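Local coordinates for metallo-beta-lactamase superfamily protein (Thermus thermophilus, PDB 2ZWR) that binds two zinc ions in a metallo-beta-lactamase fold and probably acts as a metal-dependent hydrolase, at residues D144-G149 against G191-T196; M112-F117 against V130-P135. One frame throughout, in Å; residues are numbered along the deposited sequence.

Contact 1: D144-G149 against G191-T196; sequences DLLFRG and GLEART. With ZN (zinc ion), chain D; ZN (zinc ion), chain C.
In the alpha-beta/beta-alpha fold of the metallo-beta-lactamases, the loop that leaves the metal-bridging Asp144 runs out to meet the last modelled helix of the chain, 190-196. Asp144 itself lies far from that helix; its OD2 bridges the two zinc ions, which share a water and are completed by His54, His56 and His125 on one side and Asp58, His59 and His184 on the other.

The tight part of the contact gathers round Glu193. CG, anti to the carbonyl carbon (chi1 -63°), lies against both methyls of Leu146, and the bend at chi2 turns the carboxylate to the backbone beyond. Glu193 OE2 accepts the N-H of Gly149, 2.9 Å from Gly149 N, from above the carboxylate plane, and also takes Asn197 ND2. OE1 is shared between Thr188 and Arg148.

Toward solvent the packing loosens. Leu192, exposed on the helix, lays CD2 over one guanidinium face of Arg148, 3.7 Å from NE, and Thr196 OG1 is turned back to Leu192 O. The tight grip ends just inside this rim, in a nearly straight salt bridge (170°): Arg148 NE meets the syn lone pair of Glu193 OE1 at 2.6 Å, almost exactly in the guanidinium plane.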
ATOM      1  N   ASP A 144       2.788  -4.390  -2.885  1.00 10.50           N
ATOM      2  CA  ASP A 144       3.617  -4.967  -3.928  1.00 11.01           C
ATOM      3  C   ASP A 144       3.945  -6.443  -3.695  1.00 11.88           C
ATOM      4  O   ASP A 144       4.990  -6.913  -4.132  1.00 12.07           O
ATOM      5  CB  ASP A 144       4.905  -4.158  -4.100  1.00 10.55           C
ATOM      6  CG  ASP A 144       4.652  -2.734  -4.576  1.00 11.00           C
ATOM      7  OD1 ASP A 144       3.467  -2.371  -4.802  1.00  8.95           O
ATOM      8  OD2 ASP A 144       5.650  -1.974  -4.708  1.00  9.81           O
ATOM      9  N   LEU A 145       3.066  -7.168  -3.001  1.00 12.67           N
ATOM     10  CA  LEU A 145       3.242  -8.621  -2.826  1.00 13.56           C
ATOM     11  C   LEU A 145       2.930  -9.363  -4.137  1.00 13.76           C
ATOM     12  O   LEU A 145       3.777 -10.072  -4.696  1.00 14.02           O
ATOM     13  CB  LEU A 145       2.322  -9.150  -1.718  1.00 13.75           C
ATOM     14  CG  LEU A 145       2.877  -9.243  -0.288  1.00 16.32           C
ATOM     15  N   LEU A 146       1.709  -9.164  -4.619  1.00 13.68           N
ATOM     16  CA  LEU A 146       1.162  -9.932  -5.719  1.00 13.90           C
ATOM     17  C   LEU A 146       0.561  -9.024  -6.792  1.00 14.09           C
ATOM     18  O   LEU A 146      -0.301  -8.186  -6.495  1.00 14.26           O
ATOM     19  CB  LEU A 146       0.090 -10.887  -5.172  1.00 13.69           C
ATOM     20  CG  LEU A 146      -0.670 -11.813  -6.124  1.00 13.49           C
ATOM     21  CD1 LEU A 146       0.243 -12.886  -6.745  1.00 13.83           C
ATOM     22  CD2 LEU A 146      -1.841 -12.462  -5.386  1.00 12.54           C
ATOM     23  N   PHE A 147       1.001  -9.218  -8.034  1.00 14.40           N
ATOM     24  CA  PHE A 147       0.461  -8.485  -9.169  1.00 15.05           C
ATOM     25  C   PHE A 147      -0.362  -9.399 -10.059  1.00 15.43           C
ATOM     26  O   PHE A 147      -0.395 -10.615  -9.855  1.00 15.32           O
ATOM     27  CB  PHE A 147       1.585  -7.817  -9.980  1.00 14.87           C
ATOM     28  CG  PHE A 147       2.452  -6.888  -9.166  1.00 15.74           C
ATOM     29  CD1 PHE A 147       1.877  -5.970  -8.278  1.00 16.25           C
ATOM     30  CD2 PHE A 147       3.836  -6.933  -9.278  1.00 15.84           C
ATOM     31  CE1 PHE A 147       2.676  -5.109  -7.511  1.00 15.74           C
ATOM     32  CE2 PHE A 147       4.638  -6.079  -8.522  1.00 18.03           C
ATOM     33  CZ  PHE A 147       4.052  -5.156  -7.638  1.00 15.78           C
ATOM     34  N   ARG A 148      -1.040  -8.794 -11.031  1.00 15.59           N
ATOM     35  CA  ARG A 148      -1.701  -9.520 -12.101  1.00 16.23           C
ATOM     36  C   ARG A 148      -0.604 -10.079 -13.021  1.00 16.08           C
ATOM     37  O   ARG A 148      -0.014  -9.348 -13.818  1.00 15.68           O
ATOM     38  CB  ARG A 148      -2.689  -8.588 -12.832  1.00 16.34           C
ATOM     39  CG  ARG A 148      -3.278  -9.073 -14.169  1.00 18.64           C
ATOM     40  CD  ARG A 148      -4.308 -10.189 -14.017  1.00 22.29           C
ATOM     41  NE  ARG A 148      -3.665 -11.479 -13.758  1.00 24.30           N
ATOM     42  CZ  ARG A 148      -3.195 -12.295 -14.699  1.00 24.81           C
ATOM     43  NH1 ARG A 148      -2.628 -13.438 -14.342  1.00 24.42           N
ATOM     44  NH2 ARG A 148      -3.291 -11.974 -15.991  1.00 24.98           N
ATOM     45  N   GLY A 149      -0.295 -11.361 -12.841  1.00 16.00           N
ATOM     46  CA  GLY A 149       0.716 -12.050 -13.647  1.00 16.37           C
ATOM     47  C   GLY A 149       2.161 -11.947 -13.178  1.00 16.64           C
ATOM     48  O   GLY A 149       3.075 -12.358 -13.898  1.00 16.90           O
ATOM     49  N   GLY A 191      -7.789 -16.269  -6.748  1.00 13.07           N
ATOM     50  CA  GLY A 191      -8.089 -17.444  -7.578  1.00 13.31           C
ATOM     51  C   GLY A 191      -7.510 -17.356  -8.990  1.00 13.30           C
ATOM     52  O   GLY A 191      -6.976 -18.329  -9.505  1.00 12.81           O
ATOM     53  N   LEU A 192      -7.615 -16.188  -9.617  1.00 13.59           N
ATOM     54  CA  LEU A 192      -7.020 -15.989 -10.934  1.00 14.14           C
ATOM     55  C   LEU A 192      -5.501 -16.187 -10.899  1.00 14.60           C
ATOM     56  O   LEU A 192      -4.938 -16.857 -11.762  1.00 15.10           O
ATOM     57  CB  LEU A 192      -7.373 -14.610 -11.513  1.00 13.89           C
ATOM     58  CG  LEU A 192      -6.631 -14.155 -12.795  1.00 13.99           C
ATOM     59  CD1 LEU A 192      -6.831 -15.118 -13.986  1.00 12.71           C
ATOM     60  CD2 LEU A 192      -7.048 -12.744 -13.195  1.00 13.66           C
ATOM     61  N   GLU A 193      -4.841 -15.601  -9.909  1.00 15.11           N
ATOM     62  CA  GLU A 193      -3.391 -15.756  -9.784  1.00 15.81           C
ATOM     63  C   GLU A 193      -2.991 -17.196  -9.453  1.00 16.49           C
ATOM     64  O   GLU A 193      -1.966 -17.681  -9.940  1.00 16.55           O
ATOM     65  CB  GLU A 193      -2.797 -14.756  -8.775  1.00 15.52           C
ATOM     66  CG  GLU A 193      -2.963 -13.285  -9.182  1.00 14.79           C
ATOM     67  CD  GLU A 193      -2.526 -13.004 -10.618  1.00 14.96           C
ATOM     68  OE1 GLU A 193      -3.346 -12.465 -11.393  1.00 14.20           O
ATOM     69  OE2 GLU A 193      -1.368 -13.342 -10.983  1.00 16.06           O
ATOM     70  N   ALA A 194      -3.797 -17.885  -8.651  1.00 17.25           N
ATOM     71  CA  ALA A 194      -3.574 -19.317  -8.402  1.00 18.61           C
ATOM     72  C   ALA A 194      -3.521 -20.124  -9.709  1.00 19.35           C
ATOM     73  O   ALA A 194      -2.776 -21.096  -9.816  1.00 19.82           O
ATOM     74  CB  ALA A 194      -4.644 -19.889  -7.457  1.00 18.32           C
ATOM     75  N   ARG A 195      -4.297 -19.694 -10.703  1.00 20.28           N
ATOM     76  CA  ARG A 195      -4.370 -20.368 -11.994  1.00 20.99           C
ATOM     77  C   ARG A 195      -3.336 -19.908 -13.027  1.00 21.09           C
ATOM     78  O   ARG A 195      -2.969 -20.683 -13.909  1.00 21.65           O
ATOM     79  CB  ARG A 195      -5.785 -20.240 -12.583  1.00 21.15           C
ATOM     80  CG  ARG A 195      -6.849 -21.168 -11.941  1.00 23.43           C
ATOM     81  CD  ARG A 195      -6.648 -22.659 -12.282  1.00 26.10           C
ATOM     82  NE  ARG A 195      -7.880 -23.443 -12.124  1.00 28.95           N
ATOM     83  CZ  ARG A 195      -8.069 -24.434 -11.251  1.00 29.12           C
ATOM     84  NH1 ARG A 195      -7.102 -24.798 -10.422  1.00 29.55           N
ATOM     85  NH2 ARG A 195      -9.238 -25.067 -11.212  1.00 29.23           N
ATOM     86  N   THR A 196      -2.865 -18.665 -12.930  1.00 21.17           N
ATOM     87  CA  THR A 196      -2.089 -18.059 -14.019  1.00 21.00           C
ATOM     88  C   THR A 196      -0.711 -17.498 -13.673  1.00 21.21           C
ATOM     89  O   THR A 196       0.113 -17.310 -14.574  1.00 21.50           O
ATOM     90  CB  THR A 196      -2.842 -16.891 -14.659  1.00 21.12           C
ATOM     91  OG1 THR A 196      -3.130 -15.914 -13.649  1.00 21.06           O
ATOM     92  CG2 THR A 196      -4.123 -17.359 -15.326  1.00 21.30           C
TER
HETATM   93 ZN    ZN D 209       7.634  -1.413  -3.230  1.00 11.09          ZN
HETATM   94 ZN    ZN C 208       5.672   0.009  -5.470  1.00 11.99          ZN
HETATM   95  O   HOH W   1       7.446  -0.033  -4.768  1.00 14.02           O

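Contact 2: M112-F117 against V130-P135; sequences MRLFGF and VAFYDP
One face of the Phe117 ring is covered by the CB of Phe132, a CH-pi contact 4.0 Å from the ring centroid and 23° off its normal. It is displaced toward the CG side, where Phe132 CB comes within 3.7 Å of Phe117 CG. The backbone carbonyl carbon of Tyr133 lies at the edge of the same ring. Asp134 approaches obliquely, its CB 3.9 Å from Phe117 CE1, with the carboxylate plane turned 81° to the ring. The Phe132 ring, in contrast, presents its edge: Phe117 CB and Leu114 CD2 both lie near its plane, the latter 4.5 Å from Phe132 CE1. Pro135 N lies over the centre of one face of the Tyr133 ring, 3.9 Å above its plane. The two phenylalanine side chains cross at about a right angle.

These residues belong to one of the two mixed sheets of the metallo-beta-lactamase sandwich. Strand 113-114 turns through a type I' beta turn, Leu114 to Phe117, into strand 117-121, the antiparallel neighbour of 130-134. A reciprocal pair of backbone hydrogen bonds between Leu114 and Phe117 closes the turn, and its central residues, Phe115 and Gly116, both have positive phi, as type I' requires. Leu51, on a strand of the other sheet, touches Leu114, Phe117 and Phe132, so the cluster forms part of the core between the sheets.

No hydrogen bond joins the two segments directly; Tyr133 bonds through its backbone to Gln118. At the join, Phe117 CA approaches Tyr133 O at 3.3 Å in a CA-H...O contact. The Asp134 carboxylate turns elsewhere, OD1 accepting from Gly137 N and OD2 from Gln139 NE2.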
ATOM      1  N   MET A 112      -3.491  -6.522  14.018  1.00 16.23           N
ATOM      2  CA  MET A 112      -4.188  -5.252  14.274  1.00 16.38           C
ATOM      3  C   MET A 112      -5.448  -5.088  13.435  1.00 16.38           C
ATOM      4  O   MET A 112      -5.466  -5.443  12.256  1.00 15.52           O
ATOM      5  CB  MET A 112      -3.260  -4.074  13.982  1.00 16.53           C
ATOM      6  CG  MET A 112      -3.788  -2.718  14.422  1.00 16.74           C
ATOM      7  SD  MET A 112      -2.542  -1.458  14.156  1.00 16.63           S
ATOM      8  CE  MET A 112      -3.088  -0.227  15.322  1.00 19.54           C
ATOM      9  N   ARG A 113      -6.494  -4.542  14.057  1.00 16.55           N
ATOM     10  CA  ARG A 113      -7.721  -4.155  13.357  1.00 17.24           C
ATOM     11  C   ARG A 113      -7.845  -2.645  13.335  1.00 16.76           C
ATOM     12  O   ARG A 113      -7.812  -2.011  14.391  1.00 16.47           O
ATOM     13  CB  ARG A 113      -8.962  -4.730  14.055  1.00 17.78           C
ATOM     14  CG  ARG A 113      -9.492  -6.016  13.478  1.00 20.97           C
ATOM     15  CD  ARG A 113      -8.740  -7.210  14.006  1.00 24.13           C
ATOM     16  NE  ARG A 113      -9.604  -8.388  14.078  1.00 27.10           N
ATOM     17  N   LEU A 114      -7.988  -2.073  12.141  1.00 15.99           N
ATOM     18  CA  LEU A 114      -8.242  -0.638  12.009  1.00 16.11           C
ATOM     19  C   LEU A 114      -8.994  -0.359  10.729  1.00 16.05           C
ATOM     20  O   LEU A 114      -8.716  -0.971   9.688  1.00 16.15           O
ATOM     21  CB  LEU A 114      -6.945   0.208  12.078  1.00 16.26           C
ATOM     22  CG  LEU A 114      -6.025   0.360  10.853  1.00 15.67           C
ATOM     23  CD1 LEU A 114      -5.004   1.457  11.078  1.00 15.86           C
ATOM     24  CD2 LEU A 114      -5.318  -0.929  10.540  1.00 14.74           C
ATOM     25  N   PHE A 115      -9.948   0.563  10.826  1.00 15.99           N
ATOM     26  CA  PHE A 115     -10.796   0.972   9.711  1.00 16.40           C
ATOM     27  C   PHE A 115     -11.388  -0.209   8.952  1.00 16.58           C
ATOM     28  O   PHE A 115     -11.498  -0.179   7.725  1.00 16.67           O
ATOM     29  CB  PHE A 115     -10.032   1.904   8.762  1.00 16.80           C
ATOM     30  CG  PHE A 115      -9.632   3.214   9.386  1.00 16.84           C
ATOM     31  CD1 PHE A 115     -10.535   4.276   9.445  1.00 17.65           C
ATOM     32  CD2 PHE A 115      -8.346   3.391   9.890  1.00 16.56           C
ATOM     33  CE1 PHE A 115     -10.165   5.497  10.017  1.00 17.20           C
ATOM     34  CE2 PHE A 115      -7.954   4.606  10.454  1.00 16.55           C
ATOM     35  CZ  PHE A 115      -8.864   5.665  10.516  1.00 17.23           C
ATOM     36  N   GLY A 116     -11.777  -1.246   9.695  1.00 16.99           N
ATOM     37  CA  GLY A 116     -12.446  -2.407   9.117  1.00 16.83           C
ATOM     38  C   GLY A 116     -11.512  -3.405   8.456  1.00 17.06           C
ATOM     39  O   GLY A 116     -11.986  -4.361   7.826  1.00 17.78           O
ATOM     40  N   PHE A 117     -10.199  -3.193   8.598  1.00 16.01           N
ATOM     41  CA  PHE A 117      -9.185  -4.098   8.038  1.00 15.26           C
ATOM     42  C   PHE A 117      -8.478  -4.917   9.116  1.00 15.49           C
ATOM     43  O   PHE A 117      -8.327  -4.475  10.257  1.00 15.27           O
ATOM     44  CB  PHE A 117      -8.107  -3.316   7.255  1.00 14.51           C
ATOM     45  CG  PHE A 117      -8.620  -2.612   6.015  1.00 14.27           C
ATOM     46  CD1 PHE A 117      -9.057  -3.335   4.911  1.00 13.01           C
ATOM     47  CD2 PHE A 117      -8.634  -1.220   5.953  1.00 13.06           C
ATOM     48  CE1 PHE A 117      -9.517  -2.680   3.775  1.00 14.27           C
ATOM     49  CE2 PHE A 117      -9.090  -0.555   4.831  1.00 12.16           C
ATOM     50  CZ  PHE A 117      -9.531  -1.279   3.736  1.00 13.31           C
ATOM     51  N   VAL A 130       2.997  -4.759   4.738  1.00  8.30           N
ATOM     52  CA  VAL A 130       1.742  -5.337   5.235  1.00  8.49           C
ATOM     53  C   VAL A 130       0.695  -5.444   4.131  1.00  9.31           C
ATOM     54  O   VAL A 130       0.876  -4.892   3.041  1.00  9.81           O
ATOM     55  CB  VAL A 130       1.140  -4.555   6.452  1.00  8.59           C
ATOM     56  CG1 VAL A 130       2.120  -4.514   7.626  1.00  7.80           C
ATOM     57  CG2 VAL A 130       0.670  -3.145   6.054  1.00  6.37           C
ATOM     58  N   ALA A 131      -0.384  -6.180   4.413  1.00  9.43           N
ATOM     59  CA  ALA A 131      -1.607  -6.109   3.610  1.00  9.47           C
ATOM     60  C   ALA A 131      -2.770  -5.748   4.512  1.00  9.49           C
ATOM     61  O   ALA A 131      -2.790  -6.132   5.688  1.00  9.36           O
ATOM     62  CB  ALA A 131      -1.888  -7.439   2.904  1.00  9.46           C
ATOM     63  N   PHE A 132      -3.725  -5.005   3.958  1.00  9.46           N
ATOM     64  CA  PHE A 132      -4.946  -4.638   4.653  1.00 10.30           C
ATOM     65  C   PHE A 132      -6.064  -5.505   4.137  1.00 10.71           C
ATOM     66  O   PHE A 132      -6.496  -5.347   2.993  1.00 11.30           O
ATOM     67  CB  PHE A 132      -5.261  -3.143   4.472  1.00  9.49           C
ATOM     68  CG  PHE A 132      -4.153  -2.253   4.934  1.00 10.35           C
ATOM     69  CD1 PHE A 132      -3.985  -1.989   6.289  1.00  9.65           C
ATOM     70  CD2 PHE A 132      -3.253  -1.703   4.019  1.00  9.70           C
ATOM     71  CE1 PHE A 132      -2.946  -1.184   6.733  1.00  9.69           C
ATOM     72  CE2 PHE A 132      -2.216  -0.889   4.441  1.00 10.03           C
ATOM     73  CZ  PHE A 132      -2.053  -0.634   5.807  1.00 11.65           C
ATOM     74  N   TYR A 133      -6.527  -6.413   4.994  1.00 11.93           N
ATOM     75  CA  TYR A 133      -7.463  -7.474   4.609  1.00 13.07           C
ATOM     76  C   TYR A 133      -8.881  -7.211   5.123  1.00 13.64           C
ATOM     77  O   TYR A 133      -9.093  -6.958   6.315  1.00 13.87           O
ATOM     78  CB  TYR A 133      -6.943  -8.855   5.076  1.00 13.09           C
ATOM     79  CG  TYR A 133      -7.855 -10.020   4.721  1.00 14.57           C
ATOM     80  CD1 TYR A 133      -8.377 -10.157   3.430  1.00 14.56           C
ATOM     81  CD2 TYR A 133      -8.183 -10.997   5.673  1.00 15.03           C
ATOM     82  CE1 TYR A 133      -9.222 -11.211   3.101  1.00 15.05           C
ATOM     83  CE2 TYR A 133      -9.028 -12.064   5.347  1.00 15.83           C
ATOM     84  CZ  TYR A 133      -9.535 -12.164   4.057  1.00 14.92           C
ATOM     85  OH  TYR A 133     -10.369 -13.209   3.715  1.00 16.31           O
ATOM     86  N   ASP A 134      -9.840  -7.266   4.204  1.00 14.59           N
ATOM     87  CA  ASP A 134     -11.245  -7.071   4.514  1.00 15.92           C
ATOM     88  C   ASP A 134     -12.036  -8.345   4.165  1.00 17.15           C
ATOM     89  O   ASP A 134     -12.543  -8.491   3.050  1.00 16.99           O
ATOM     90  CB  ASP A 134     -11.775  -5.825   3.786  1.00 15.77           C
ATOM     91  CG  ASP A 134     -13.296  -5.776   3.703  1.00 16.17           C
ATOM     92  OD1 ASP A 134     -13.985  -6.212   4.649  1.00 17.58           O
ATOM     93  OD2 ASP A 134     -13.802  -5.293   2.673  1.00 17.58           O
ATOM     94  N   PRO A 135     -12.128  -9.285   5.127  1.00 18.50           N
ATOM     95  CA  PRO A 135     -12.798 -10.569   4.898  1.00 19.36           C
ATOM     96  C   PRO A 135     -14.269 -10.443   4.519  1.00 20.15           C
ATOM     97  O   PRO A 135     -14.771 -11.247   3.734  1.00 20.75           O
ATOM     98  CB  PRO A 135     -12.662 -11.294   6.246  1.00 19.40           C
ATOM     99  CG  PRO A 135     -12.338 -10.231   7.245  1.00 19.61           C
ATOM    100  CD  PRO A 135     -11.583  -9.181   6.496  1.00 18.62           C
TER

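Overall arrangement
The two contacts follow one another along the chain: contact 2 closes before contact 1 begins at Asp144. Their centres lie 20 Å apart, and although their nearest atoms come within about 6 Å, they do not touch. Strand 139-143, the antiparallel neighbour of 130-134, connects them, leading from the sheet of contact 2 directly to the bridging aspartate of contact 1. Only contact 1 takes part in the dinuclear site: it supplies Asp144, and its Phe147 side chain is about 4 Å from that of the zinc ligand His184. Contact 2 stands back from it, its Phe132 side chain about 8 Å from that of His54.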